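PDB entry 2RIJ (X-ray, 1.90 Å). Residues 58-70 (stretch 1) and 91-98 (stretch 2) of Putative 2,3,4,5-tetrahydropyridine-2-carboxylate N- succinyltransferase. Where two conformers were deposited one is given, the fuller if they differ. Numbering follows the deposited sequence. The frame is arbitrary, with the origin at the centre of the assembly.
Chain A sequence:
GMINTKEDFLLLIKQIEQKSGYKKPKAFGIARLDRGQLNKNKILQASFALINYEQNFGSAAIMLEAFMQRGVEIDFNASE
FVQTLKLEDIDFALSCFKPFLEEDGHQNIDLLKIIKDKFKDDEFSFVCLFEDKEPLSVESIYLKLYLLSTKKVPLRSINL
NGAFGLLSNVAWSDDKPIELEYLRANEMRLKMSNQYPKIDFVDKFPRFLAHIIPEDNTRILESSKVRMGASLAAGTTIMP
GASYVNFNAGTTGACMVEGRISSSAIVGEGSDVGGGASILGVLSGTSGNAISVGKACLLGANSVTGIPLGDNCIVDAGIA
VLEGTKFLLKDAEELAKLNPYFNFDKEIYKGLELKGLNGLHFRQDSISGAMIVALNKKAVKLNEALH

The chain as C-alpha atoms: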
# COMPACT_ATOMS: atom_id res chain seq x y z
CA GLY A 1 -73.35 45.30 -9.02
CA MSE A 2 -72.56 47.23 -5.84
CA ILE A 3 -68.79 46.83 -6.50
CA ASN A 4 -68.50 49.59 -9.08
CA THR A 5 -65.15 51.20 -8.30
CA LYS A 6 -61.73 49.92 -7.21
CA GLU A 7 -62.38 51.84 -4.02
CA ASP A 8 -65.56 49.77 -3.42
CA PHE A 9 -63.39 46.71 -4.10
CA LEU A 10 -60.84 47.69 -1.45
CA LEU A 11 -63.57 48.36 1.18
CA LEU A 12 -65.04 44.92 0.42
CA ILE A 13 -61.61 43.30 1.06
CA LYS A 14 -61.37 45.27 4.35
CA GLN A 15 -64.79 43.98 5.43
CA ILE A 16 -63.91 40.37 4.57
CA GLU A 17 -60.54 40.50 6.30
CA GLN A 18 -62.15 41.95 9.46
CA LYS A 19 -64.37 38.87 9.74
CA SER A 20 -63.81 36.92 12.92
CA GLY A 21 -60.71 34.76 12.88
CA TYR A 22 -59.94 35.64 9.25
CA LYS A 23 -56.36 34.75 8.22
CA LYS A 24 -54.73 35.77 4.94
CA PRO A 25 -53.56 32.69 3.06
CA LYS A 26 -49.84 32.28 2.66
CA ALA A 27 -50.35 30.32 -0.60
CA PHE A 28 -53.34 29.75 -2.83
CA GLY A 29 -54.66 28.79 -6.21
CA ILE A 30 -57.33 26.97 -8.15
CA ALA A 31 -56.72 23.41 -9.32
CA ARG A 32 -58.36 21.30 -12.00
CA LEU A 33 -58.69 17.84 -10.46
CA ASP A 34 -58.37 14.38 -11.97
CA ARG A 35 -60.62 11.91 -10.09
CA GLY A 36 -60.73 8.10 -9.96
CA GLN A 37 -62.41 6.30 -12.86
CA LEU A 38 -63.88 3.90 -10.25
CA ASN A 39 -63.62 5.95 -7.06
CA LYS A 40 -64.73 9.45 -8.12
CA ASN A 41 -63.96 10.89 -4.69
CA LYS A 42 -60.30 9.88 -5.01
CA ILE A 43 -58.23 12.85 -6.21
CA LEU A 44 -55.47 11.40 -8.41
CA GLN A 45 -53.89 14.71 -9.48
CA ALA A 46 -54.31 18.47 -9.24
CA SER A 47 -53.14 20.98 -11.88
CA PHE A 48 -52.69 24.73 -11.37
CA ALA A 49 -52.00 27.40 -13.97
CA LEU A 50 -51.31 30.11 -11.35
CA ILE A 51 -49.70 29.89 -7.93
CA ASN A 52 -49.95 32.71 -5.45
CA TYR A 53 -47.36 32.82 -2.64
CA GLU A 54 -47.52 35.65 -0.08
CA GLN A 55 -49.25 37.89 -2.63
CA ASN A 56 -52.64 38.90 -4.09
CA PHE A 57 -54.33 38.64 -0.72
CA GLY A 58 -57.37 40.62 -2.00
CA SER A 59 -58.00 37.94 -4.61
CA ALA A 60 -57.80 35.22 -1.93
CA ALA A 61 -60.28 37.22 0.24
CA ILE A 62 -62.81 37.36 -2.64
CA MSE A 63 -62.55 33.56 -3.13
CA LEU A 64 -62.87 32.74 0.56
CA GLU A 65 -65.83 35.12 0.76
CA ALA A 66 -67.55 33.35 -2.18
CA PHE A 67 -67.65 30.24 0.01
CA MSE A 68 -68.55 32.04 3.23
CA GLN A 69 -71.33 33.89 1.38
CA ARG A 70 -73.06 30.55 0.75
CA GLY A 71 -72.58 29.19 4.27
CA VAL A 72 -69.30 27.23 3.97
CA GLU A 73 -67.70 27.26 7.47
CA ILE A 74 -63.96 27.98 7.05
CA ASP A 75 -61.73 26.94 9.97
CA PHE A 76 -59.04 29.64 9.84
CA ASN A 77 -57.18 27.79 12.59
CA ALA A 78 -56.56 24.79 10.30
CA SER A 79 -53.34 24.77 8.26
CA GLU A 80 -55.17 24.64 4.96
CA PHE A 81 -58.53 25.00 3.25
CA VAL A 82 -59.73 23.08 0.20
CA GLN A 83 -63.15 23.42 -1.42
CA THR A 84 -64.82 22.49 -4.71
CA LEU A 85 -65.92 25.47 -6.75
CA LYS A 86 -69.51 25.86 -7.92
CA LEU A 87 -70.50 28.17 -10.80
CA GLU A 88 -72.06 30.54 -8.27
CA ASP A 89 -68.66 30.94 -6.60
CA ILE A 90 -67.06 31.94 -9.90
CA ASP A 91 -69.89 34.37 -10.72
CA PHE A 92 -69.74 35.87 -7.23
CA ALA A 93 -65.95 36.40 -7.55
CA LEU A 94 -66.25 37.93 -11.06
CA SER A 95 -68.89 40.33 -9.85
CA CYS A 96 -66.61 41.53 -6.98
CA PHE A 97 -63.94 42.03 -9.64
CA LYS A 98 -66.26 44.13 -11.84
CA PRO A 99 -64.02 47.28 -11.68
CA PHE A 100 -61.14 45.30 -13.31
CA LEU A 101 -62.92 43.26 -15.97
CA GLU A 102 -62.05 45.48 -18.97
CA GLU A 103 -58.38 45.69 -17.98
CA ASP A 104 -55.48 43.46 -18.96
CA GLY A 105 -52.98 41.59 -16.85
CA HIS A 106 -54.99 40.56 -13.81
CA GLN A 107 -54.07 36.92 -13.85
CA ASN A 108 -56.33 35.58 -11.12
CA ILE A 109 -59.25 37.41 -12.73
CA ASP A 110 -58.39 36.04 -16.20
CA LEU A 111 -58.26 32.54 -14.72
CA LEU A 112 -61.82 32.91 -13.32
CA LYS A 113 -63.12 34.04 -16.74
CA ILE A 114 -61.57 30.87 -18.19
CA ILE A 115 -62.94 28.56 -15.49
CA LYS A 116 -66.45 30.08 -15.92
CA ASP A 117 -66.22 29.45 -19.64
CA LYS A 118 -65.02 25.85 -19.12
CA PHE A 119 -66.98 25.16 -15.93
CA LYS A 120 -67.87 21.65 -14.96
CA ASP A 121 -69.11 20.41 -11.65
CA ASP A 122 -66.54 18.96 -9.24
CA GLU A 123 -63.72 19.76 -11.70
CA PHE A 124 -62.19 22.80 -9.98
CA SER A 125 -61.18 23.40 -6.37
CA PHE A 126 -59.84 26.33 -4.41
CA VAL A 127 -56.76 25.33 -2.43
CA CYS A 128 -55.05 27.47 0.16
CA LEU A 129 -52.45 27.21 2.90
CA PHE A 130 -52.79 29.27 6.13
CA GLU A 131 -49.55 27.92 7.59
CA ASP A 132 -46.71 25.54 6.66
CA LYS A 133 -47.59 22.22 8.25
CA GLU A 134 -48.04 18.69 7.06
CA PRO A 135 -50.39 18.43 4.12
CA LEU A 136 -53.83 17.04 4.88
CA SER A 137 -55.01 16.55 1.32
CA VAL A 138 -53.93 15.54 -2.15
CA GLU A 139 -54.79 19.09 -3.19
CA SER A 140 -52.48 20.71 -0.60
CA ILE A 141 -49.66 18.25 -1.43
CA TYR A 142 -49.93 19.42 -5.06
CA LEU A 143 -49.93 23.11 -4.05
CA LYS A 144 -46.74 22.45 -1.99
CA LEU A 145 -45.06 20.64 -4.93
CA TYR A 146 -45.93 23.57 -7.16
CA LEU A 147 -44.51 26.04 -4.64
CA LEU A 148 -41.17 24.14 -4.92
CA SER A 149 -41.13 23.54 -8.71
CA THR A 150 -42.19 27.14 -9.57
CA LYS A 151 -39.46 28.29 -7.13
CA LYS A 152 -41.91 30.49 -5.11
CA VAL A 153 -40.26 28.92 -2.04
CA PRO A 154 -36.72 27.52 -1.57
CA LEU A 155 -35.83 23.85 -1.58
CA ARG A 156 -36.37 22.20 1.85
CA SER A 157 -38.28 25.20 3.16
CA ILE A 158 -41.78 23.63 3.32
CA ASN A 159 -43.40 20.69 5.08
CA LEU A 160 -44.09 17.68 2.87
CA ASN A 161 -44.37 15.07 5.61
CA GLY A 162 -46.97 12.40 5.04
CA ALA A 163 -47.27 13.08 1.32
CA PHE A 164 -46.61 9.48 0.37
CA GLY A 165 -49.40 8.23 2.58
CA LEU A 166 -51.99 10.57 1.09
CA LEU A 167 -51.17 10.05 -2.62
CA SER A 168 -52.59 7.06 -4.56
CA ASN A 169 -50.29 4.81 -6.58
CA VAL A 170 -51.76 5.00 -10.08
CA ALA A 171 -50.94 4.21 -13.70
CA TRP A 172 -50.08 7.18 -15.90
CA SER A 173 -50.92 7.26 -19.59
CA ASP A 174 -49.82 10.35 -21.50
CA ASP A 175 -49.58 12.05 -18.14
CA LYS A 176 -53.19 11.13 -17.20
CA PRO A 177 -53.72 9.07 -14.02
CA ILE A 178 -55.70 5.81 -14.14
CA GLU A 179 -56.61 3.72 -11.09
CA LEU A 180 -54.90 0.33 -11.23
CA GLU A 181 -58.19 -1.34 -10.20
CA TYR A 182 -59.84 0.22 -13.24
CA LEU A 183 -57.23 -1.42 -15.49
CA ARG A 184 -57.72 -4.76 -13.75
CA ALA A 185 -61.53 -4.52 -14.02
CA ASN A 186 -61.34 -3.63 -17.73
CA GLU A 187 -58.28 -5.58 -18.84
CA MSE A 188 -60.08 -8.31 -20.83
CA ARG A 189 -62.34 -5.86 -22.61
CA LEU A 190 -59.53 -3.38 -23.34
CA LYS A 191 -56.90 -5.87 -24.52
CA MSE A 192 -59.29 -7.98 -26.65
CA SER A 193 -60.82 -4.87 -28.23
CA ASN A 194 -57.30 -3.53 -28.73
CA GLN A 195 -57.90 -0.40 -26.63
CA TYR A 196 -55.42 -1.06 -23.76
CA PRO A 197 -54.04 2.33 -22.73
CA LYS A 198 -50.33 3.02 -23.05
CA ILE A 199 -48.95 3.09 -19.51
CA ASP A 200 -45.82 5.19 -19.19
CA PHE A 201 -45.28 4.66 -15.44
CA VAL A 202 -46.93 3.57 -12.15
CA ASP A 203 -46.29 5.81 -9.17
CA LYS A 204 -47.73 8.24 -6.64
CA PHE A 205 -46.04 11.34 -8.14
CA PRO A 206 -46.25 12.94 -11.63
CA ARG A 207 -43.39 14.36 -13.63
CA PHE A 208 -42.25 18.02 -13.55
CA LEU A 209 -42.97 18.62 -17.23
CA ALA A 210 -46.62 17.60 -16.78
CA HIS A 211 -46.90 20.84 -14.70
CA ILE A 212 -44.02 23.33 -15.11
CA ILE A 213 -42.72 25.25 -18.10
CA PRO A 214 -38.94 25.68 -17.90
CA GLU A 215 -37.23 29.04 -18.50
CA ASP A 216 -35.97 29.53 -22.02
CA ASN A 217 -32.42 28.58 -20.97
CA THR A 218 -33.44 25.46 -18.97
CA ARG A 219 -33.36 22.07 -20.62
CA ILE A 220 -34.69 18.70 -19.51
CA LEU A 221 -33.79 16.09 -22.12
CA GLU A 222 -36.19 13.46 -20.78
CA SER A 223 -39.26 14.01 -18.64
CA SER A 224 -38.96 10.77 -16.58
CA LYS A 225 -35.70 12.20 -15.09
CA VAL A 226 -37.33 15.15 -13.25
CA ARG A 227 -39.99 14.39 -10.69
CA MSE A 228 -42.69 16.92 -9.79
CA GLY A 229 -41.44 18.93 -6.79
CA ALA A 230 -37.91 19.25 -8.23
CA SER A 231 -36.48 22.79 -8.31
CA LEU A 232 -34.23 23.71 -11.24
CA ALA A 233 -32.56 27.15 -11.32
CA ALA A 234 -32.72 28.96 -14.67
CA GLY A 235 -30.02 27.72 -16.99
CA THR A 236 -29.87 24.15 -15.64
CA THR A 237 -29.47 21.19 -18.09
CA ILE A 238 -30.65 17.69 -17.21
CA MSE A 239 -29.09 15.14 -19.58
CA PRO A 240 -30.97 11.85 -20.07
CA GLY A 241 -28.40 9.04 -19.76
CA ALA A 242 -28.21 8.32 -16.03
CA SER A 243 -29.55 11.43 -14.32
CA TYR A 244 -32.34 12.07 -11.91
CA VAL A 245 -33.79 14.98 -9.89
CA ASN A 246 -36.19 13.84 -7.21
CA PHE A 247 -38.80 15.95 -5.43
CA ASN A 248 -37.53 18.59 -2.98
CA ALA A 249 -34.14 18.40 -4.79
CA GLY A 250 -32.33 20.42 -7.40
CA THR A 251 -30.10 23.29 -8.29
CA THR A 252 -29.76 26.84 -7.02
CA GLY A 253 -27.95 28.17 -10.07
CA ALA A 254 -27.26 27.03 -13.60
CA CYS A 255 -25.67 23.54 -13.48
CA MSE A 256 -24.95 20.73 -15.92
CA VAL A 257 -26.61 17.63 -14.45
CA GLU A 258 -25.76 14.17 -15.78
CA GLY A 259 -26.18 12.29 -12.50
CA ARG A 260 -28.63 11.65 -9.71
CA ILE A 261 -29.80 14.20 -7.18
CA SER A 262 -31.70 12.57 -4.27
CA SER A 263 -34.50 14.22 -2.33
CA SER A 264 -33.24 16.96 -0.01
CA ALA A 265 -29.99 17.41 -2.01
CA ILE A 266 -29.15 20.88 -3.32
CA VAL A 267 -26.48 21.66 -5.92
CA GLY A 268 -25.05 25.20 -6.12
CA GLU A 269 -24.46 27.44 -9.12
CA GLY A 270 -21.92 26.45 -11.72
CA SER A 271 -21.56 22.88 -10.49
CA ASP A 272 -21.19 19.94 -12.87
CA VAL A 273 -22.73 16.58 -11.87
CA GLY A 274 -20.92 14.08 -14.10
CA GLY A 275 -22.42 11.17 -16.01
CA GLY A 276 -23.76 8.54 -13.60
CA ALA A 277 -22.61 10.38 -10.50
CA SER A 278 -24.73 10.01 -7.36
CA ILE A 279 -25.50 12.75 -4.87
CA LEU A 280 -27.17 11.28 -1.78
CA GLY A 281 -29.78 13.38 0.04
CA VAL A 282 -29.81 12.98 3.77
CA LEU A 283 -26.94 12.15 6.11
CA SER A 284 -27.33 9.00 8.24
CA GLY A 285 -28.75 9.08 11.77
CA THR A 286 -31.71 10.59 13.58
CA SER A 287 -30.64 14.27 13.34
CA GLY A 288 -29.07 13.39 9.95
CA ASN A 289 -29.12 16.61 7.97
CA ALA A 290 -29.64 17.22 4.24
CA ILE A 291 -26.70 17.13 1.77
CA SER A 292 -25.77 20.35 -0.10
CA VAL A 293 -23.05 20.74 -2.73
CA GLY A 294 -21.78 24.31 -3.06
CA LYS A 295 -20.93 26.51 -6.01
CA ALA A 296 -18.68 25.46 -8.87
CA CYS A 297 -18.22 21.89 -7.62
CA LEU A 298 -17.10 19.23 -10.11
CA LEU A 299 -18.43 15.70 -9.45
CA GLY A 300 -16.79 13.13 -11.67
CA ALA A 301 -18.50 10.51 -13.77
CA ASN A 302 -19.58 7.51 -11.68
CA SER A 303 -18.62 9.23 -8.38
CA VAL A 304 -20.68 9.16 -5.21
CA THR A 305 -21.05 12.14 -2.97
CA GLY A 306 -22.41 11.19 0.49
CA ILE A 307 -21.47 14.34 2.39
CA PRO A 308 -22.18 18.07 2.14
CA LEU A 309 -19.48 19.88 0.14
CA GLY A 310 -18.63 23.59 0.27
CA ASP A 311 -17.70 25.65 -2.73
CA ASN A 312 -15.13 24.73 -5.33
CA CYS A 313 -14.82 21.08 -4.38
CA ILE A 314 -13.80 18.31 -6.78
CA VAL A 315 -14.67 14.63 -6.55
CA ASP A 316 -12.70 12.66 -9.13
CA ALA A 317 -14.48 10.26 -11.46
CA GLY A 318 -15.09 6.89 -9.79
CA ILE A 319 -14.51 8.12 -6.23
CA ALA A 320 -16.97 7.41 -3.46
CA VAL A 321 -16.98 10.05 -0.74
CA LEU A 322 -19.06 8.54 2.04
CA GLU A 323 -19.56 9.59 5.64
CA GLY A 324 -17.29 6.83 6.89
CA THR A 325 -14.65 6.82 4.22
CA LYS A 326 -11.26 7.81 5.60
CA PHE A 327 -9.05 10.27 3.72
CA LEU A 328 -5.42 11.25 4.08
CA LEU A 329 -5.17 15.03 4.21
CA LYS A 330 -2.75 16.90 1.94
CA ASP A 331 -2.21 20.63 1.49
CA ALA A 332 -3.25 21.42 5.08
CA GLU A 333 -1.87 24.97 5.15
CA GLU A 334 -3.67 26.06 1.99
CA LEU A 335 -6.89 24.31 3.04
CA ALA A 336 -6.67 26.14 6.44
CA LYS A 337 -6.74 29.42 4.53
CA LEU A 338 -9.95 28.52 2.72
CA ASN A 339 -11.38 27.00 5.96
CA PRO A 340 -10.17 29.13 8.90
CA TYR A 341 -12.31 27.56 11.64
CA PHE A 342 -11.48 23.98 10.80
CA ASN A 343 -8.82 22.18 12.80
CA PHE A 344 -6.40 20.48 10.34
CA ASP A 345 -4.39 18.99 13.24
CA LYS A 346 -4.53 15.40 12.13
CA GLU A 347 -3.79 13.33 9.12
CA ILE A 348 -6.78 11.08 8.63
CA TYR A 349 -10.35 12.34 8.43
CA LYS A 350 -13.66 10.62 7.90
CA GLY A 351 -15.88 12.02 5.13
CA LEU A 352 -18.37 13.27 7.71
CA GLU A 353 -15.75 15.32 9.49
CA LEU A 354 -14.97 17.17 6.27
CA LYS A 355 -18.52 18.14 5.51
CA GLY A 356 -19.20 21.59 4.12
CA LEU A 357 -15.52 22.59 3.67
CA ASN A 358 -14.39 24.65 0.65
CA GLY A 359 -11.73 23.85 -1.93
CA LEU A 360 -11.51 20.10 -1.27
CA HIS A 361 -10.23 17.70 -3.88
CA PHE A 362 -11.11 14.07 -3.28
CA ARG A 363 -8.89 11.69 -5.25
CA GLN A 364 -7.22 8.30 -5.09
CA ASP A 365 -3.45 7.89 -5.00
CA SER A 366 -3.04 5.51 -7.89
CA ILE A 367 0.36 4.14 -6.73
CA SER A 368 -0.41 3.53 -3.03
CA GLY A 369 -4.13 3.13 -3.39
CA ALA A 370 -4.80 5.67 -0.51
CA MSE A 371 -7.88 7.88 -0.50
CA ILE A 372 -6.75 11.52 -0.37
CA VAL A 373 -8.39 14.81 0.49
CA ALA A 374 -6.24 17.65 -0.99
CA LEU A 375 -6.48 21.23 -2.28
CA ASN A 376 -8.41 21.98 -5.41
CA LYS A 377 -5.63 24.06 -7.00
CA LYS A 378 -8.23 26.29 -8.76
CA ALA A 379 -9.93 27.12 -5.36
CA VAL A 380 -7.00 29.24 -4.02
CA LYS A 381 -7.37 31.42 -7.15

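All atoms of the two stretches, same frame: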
# COMPACT_ATOMS: atom_id res chain seq x y z
N GLY A 58 -56.01 40.18 -1.64
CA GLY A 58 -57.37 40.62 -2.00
C GLY A 58 -58.11 39.58 -2.81
O GLY A 58 -59.26 39.26 -2.55
N SER A 59 -57.42 38.98 -3.78
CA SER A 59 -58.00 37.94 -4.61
C SER A 59 -58.38 36.72 -3.78
O SER A 59 -59.45 36.17 -3.96
CB SER A 59 -57.09 37.60 -5.82
OG SER A 59 -56.81 38.78 -6.59
N ALA A 60 -57.53 36.33 -2.84
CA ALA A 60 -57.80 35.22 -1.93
C ALA A 60 -59.04 35.53 -1.06
O ALA A 60 -59.89 34.68 -0.87
CB ALA A 60 -56.57 34.96 -1.05
N ALA A 61 -59.16 36.77 -0.61
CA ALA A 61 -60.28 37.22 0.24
C ALA A 61 -61.60 37.06 -0.52
O ALA A 61 -62.57 36.58 0.06
CB ALA A 61 -60.09 38.66 0.67
N ILE A 62 -61.61 37.45 -1.80
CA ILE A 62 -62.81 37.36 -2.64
C ILE A 62 -63.21 35.90 -2.77
O ILE A 62 -64.37 35.60 -2.66
CB ILE A 62 -62.63 38.00 -4.06
CG1 ILE A 62 -62.39 39.52 -3.98
CG2 ILE A 62 -63.82 37.69 -4.96
CD1 ILE A 62 -63.43 40.31 -3.12
N MSE A 63 -62.26 35.00 -2.97
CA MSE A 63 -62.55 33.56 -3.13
C MSE A 63 -63.08 32.93 -1.86
O MSE A 63 -64.04 32.19 -1.87
CB MSE A 63 -61.28 32.78 -3.50
CG MSE A 63 -60.71 33.08 -4.86
SE MSE A 63 -62.00 33.02 -6.31
CE MSE A 63 -63.03 31.41 -5.87
N LEU A 64 -62.42 33.23 -0.74
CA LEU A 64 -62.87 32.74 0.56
C LEU A 64 -64.27 33.27 0.87
O LEU A 64 -65.13 32.53 1.39
CB LEU A 64 -61.89 33.17 1.65
CG LEU A 64 -60.54 32.43 1.55
CD1 LEU A 64 -59.52 33.08 2.48
CD2 LEU A 64 -60.73 30.92 1.82
N GLU A 65 -64.50 34.54 0.56
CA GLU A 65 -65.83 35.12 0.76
C GLU A 65 -66.93 34.48 -0.14
O GLU A 65 -68.06 34.39 0.27
CB GLU A 65 -65.78 36.62 0.56
CG GLU A 65 -67.10 37.34 0.73
CD GLU A 65 -67.65 37.32 2.15
OE1 GLU A 65 -66.95 36.92 3.11
OE2 GLU A 65 -68.82 37.74 2.31
N ALA A 66 -66.58 34.02 -1.34
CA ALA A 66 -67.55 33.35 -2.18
C ALA A 66 -68.14 32.13 -1.45
O ALA A 66 -69.32 31.86 -1.53
CB ALA A 66 -66.92 32.95 -3.50
N PHE A 67 -67.28 31.42 -0.73
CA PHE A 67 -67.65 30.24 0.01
C PHE A 67 -68.41 30.63 1.26
O PHE A 67 -69.47 30.07 1.53
CB PHE A 67 -66.41 29.44 0.39
CG PHE A 67 -65.71 28.80 -0.79
CD1 PHE A 67 -66.35 27.90 -1.58
CD2 PHE A 67 -64.39 29.10 -1.05
CE1 PHE A 67 -65.70 27.32 -2.66
CE2 PHE A 67 -63.72 28.50 -2.15
CZ PHE A 67 -64.39 27.63 -2.94
N MSE A 68 -67.89 31.61 1.99
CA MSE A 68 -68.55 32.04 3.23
C MSE A 68 -69.94 32.58 2.95
O MSE A 68 -70.86 32.32 3.74
CB MSE A 68 -67.72 33.06 3.95
CG MSE A 68 -66.47 32.45 4.56
SE MSE A 68 -65.47 33.71 5.67
CE MSE A 68 -64.49 34.78 4.32
N GLN A 69 -70.07 33.29 1.83
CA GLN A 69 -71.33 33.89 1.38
C GLN A 69 -72.42 32.84 1.23
O GLN A 69 -73.57 33.12 1.54
CB GLN A 69 -71.16 34.74 0.08
CG GLN A 69 -71.28 36.25 0.31
N ARG A 70 -72.08 31.64 0.80
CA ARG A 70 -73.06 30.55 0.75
C ARG A 70 -73.04 29.59 1.92
O ARG A 70 -73.51 28.46 1.80
CB ARG A 70 -72.96 29.77 -0.56
CG ARG A 70 -71.67 29.05 -0.84
CD ARG A 70 -71.82 28.38 -2.22
NE ARG A 70 -70.61 27.77 -2.73
CZ ARG A 70 -70.15 26.58 -2.37
NH1 ARG A 70 -70.83 25.83 -1.51
NH2 ARG A 70 -69.05 26.11 -2.91
N ASP A 91 -69.10 33.17 -10.39
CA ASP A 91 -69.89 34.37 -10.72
C ASP A 91 -69.84 35.43 -9.60
O ASP A 91 -69.72 36.63 -9.87
CB ASP A 91 -71.33 33.97 -11.03
CG ASP A 91 -71.47 33.28 -12.37
OD1 ASP A 91 -70.68 33.57 -13.31
OD2 ASP A 91 -72.39 32.45 -12.49
N PHE A 92 -69.87 34.98 -8.35
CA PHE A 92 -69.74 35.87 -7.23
C PHE A 92 -68.39 36.59 -7.32
O PHE A 92 -68.33 37.80 -7.16
CB PHE A 92 -69.81 35.14 -5.91
CG PHE A 92 -69.57 36.02 -4.72
CD1 PHE A 92 -70.59 36.77 -4.19
CD2 PHE A 92 -68.32 36.12 -4.15
CE1 PHE A 92 -70.35 37.62 -3.10
CE2 PHE A 92 -68.09 36.95 -3.09
CZ PHE A 92 -69.09 37.70 -2.57
N ALA A 93 -67.31 35.83 -7.52
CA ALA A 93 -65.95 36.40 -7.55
C ALA A 93 -65.83 37.42 -8.70
O ALA A 93 -65.38 38.53 -8.50
CB ALA A 93 -64.87 35.26 -7.66
N LEU A 94 -66.30 37.05 -9.89
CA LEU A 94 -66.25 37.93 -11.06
C LEU A 94 -67.05 39.20 -10.90
O LEU A 94 -66.69 40.27 -11.44
CB LEU A 94 -66.68 37.19 -12.31
CG LEU A 94 -65.61 36.25 -12.90
CD1 LEU A 94 -66.24 35.34 -13.94
CD2 LEU A 94 -64.41 37.05 -13.44
N SER A 95 -68.13 39.13 -10.14
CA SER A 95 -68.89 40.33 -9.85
C SER A 95 -68.14 41.27 -8.88
O SER A 95 -68.16 42.49 -9.07
CB SER A 95 -70.32 39.99 -9.38
OG SER A 95 -70.35 39.55 -8.05
N CYS A 96 -67.46 40.72 -7.88
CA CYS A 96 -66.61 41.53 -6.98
C CYS A 96 -65.47 42.17 -7.75
O CYS A 96 -65.03 43.26 -7.42
CB CYS A 96 -65.99 40.68 -5.88
SG CYS A 96 -67.18 39.96 -4.77
N PHE A 97 -65.02 41.50 -8.81
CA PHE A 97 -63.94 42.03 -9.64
C PHE A 97 -64.41 42.95 -10.77
O PHE A 97 -63.61 43.34 -11.63
CB PHE A 97 -63.17 40.88 -10.28
CG PHE A 97 -62.26 40.14 -9.33
CD1 PHE A 97 -61.23 40.81 -8.66
CD2 PHE A 97 -62.34 38.75 -9.21
CE1 PHE A 97 -60.33 40.11 -7.85
CE2 PHE A 97 -61.45 38.05 -8.37
CZ PHE A 97 -60.46 38.73 -7.70
N LYS A 98 -65.69 43.28 -10.80
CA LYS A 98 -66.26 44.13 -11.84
C LYS A 98 -65.38 45.34 -12.24
O LYS A 98 -65.14 45.51 -13.43
CB LYS A 98 -67.66 44.57 -11.45
CG LYS A 98 -68.40 45.43 -12.48
CD LYS A 98 -69.82 45.66 -11.98
CE LYS A 98 -70.52 46.85 -12.65
NZ LYS A 98 -70.07 48.20 -12.16

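Helix 58-69 packs against helix 91-96 and the turn that follows it, the helix axes running 135° apart in direction and approaching to 9.1 Å. The contact buries 412 Å² in all, and among the modelled atoms no hydrogen bond crosses it; apolar packing joins the two stretches. F92 contributes most, its CA-to-CB bond directed toward the first helix. With chi1 at 175° (t), its ring enters as a knob into the hole formed by I62, E65, A66 and Q69. The methyl of A66 is small enough to let the ring close in, A66 CB lying 3.5 Å from F92 CD2 and A66 CA equally near that atom. The aliphatic part of E65 lines the pocket, E65 CG to F92 CZ 3.9 Å, while E65 OE1 is hydrogen-bonded elsewhere in the structure. Q69, modelled only as far as CG, places that atom 3.8 Å from F92 CE1. At the ring edge, I62 O lies 4.0 Å from F92 CE2; this carbonyl already accepts the helical hydrogen bond from A66 N (3.0 Å).

I62 is the counterpart on the first helix, buried and pointing toward the second. Its branched side chain spans several neighbours: I62 CG2 lies 3.6 Å from A93 CA and 3.8 Å from A93 CB, and both I62 CG2 and I62 CD1 come to 3.8 Å from C96 CB. The short side chain of A93 suits this close approach, where the CA atoms of I62 and A93 are just 5.9 Å apart. Selenomethionine M63 starts away from the second helix, but with chi1 and chi2 both m, M63 SE comes to 3.9 Å from A93 CB.

F97, the first residue to leave helical geometry, extends the apolar surface beyond the helix. Its CA-to-CB bond points sideways, yet the ring end comes nearer, with F97 CE2 4.2 Å from I62 CG2 and S59 OG at the ring edge, 3.8 Å from F97 CZ.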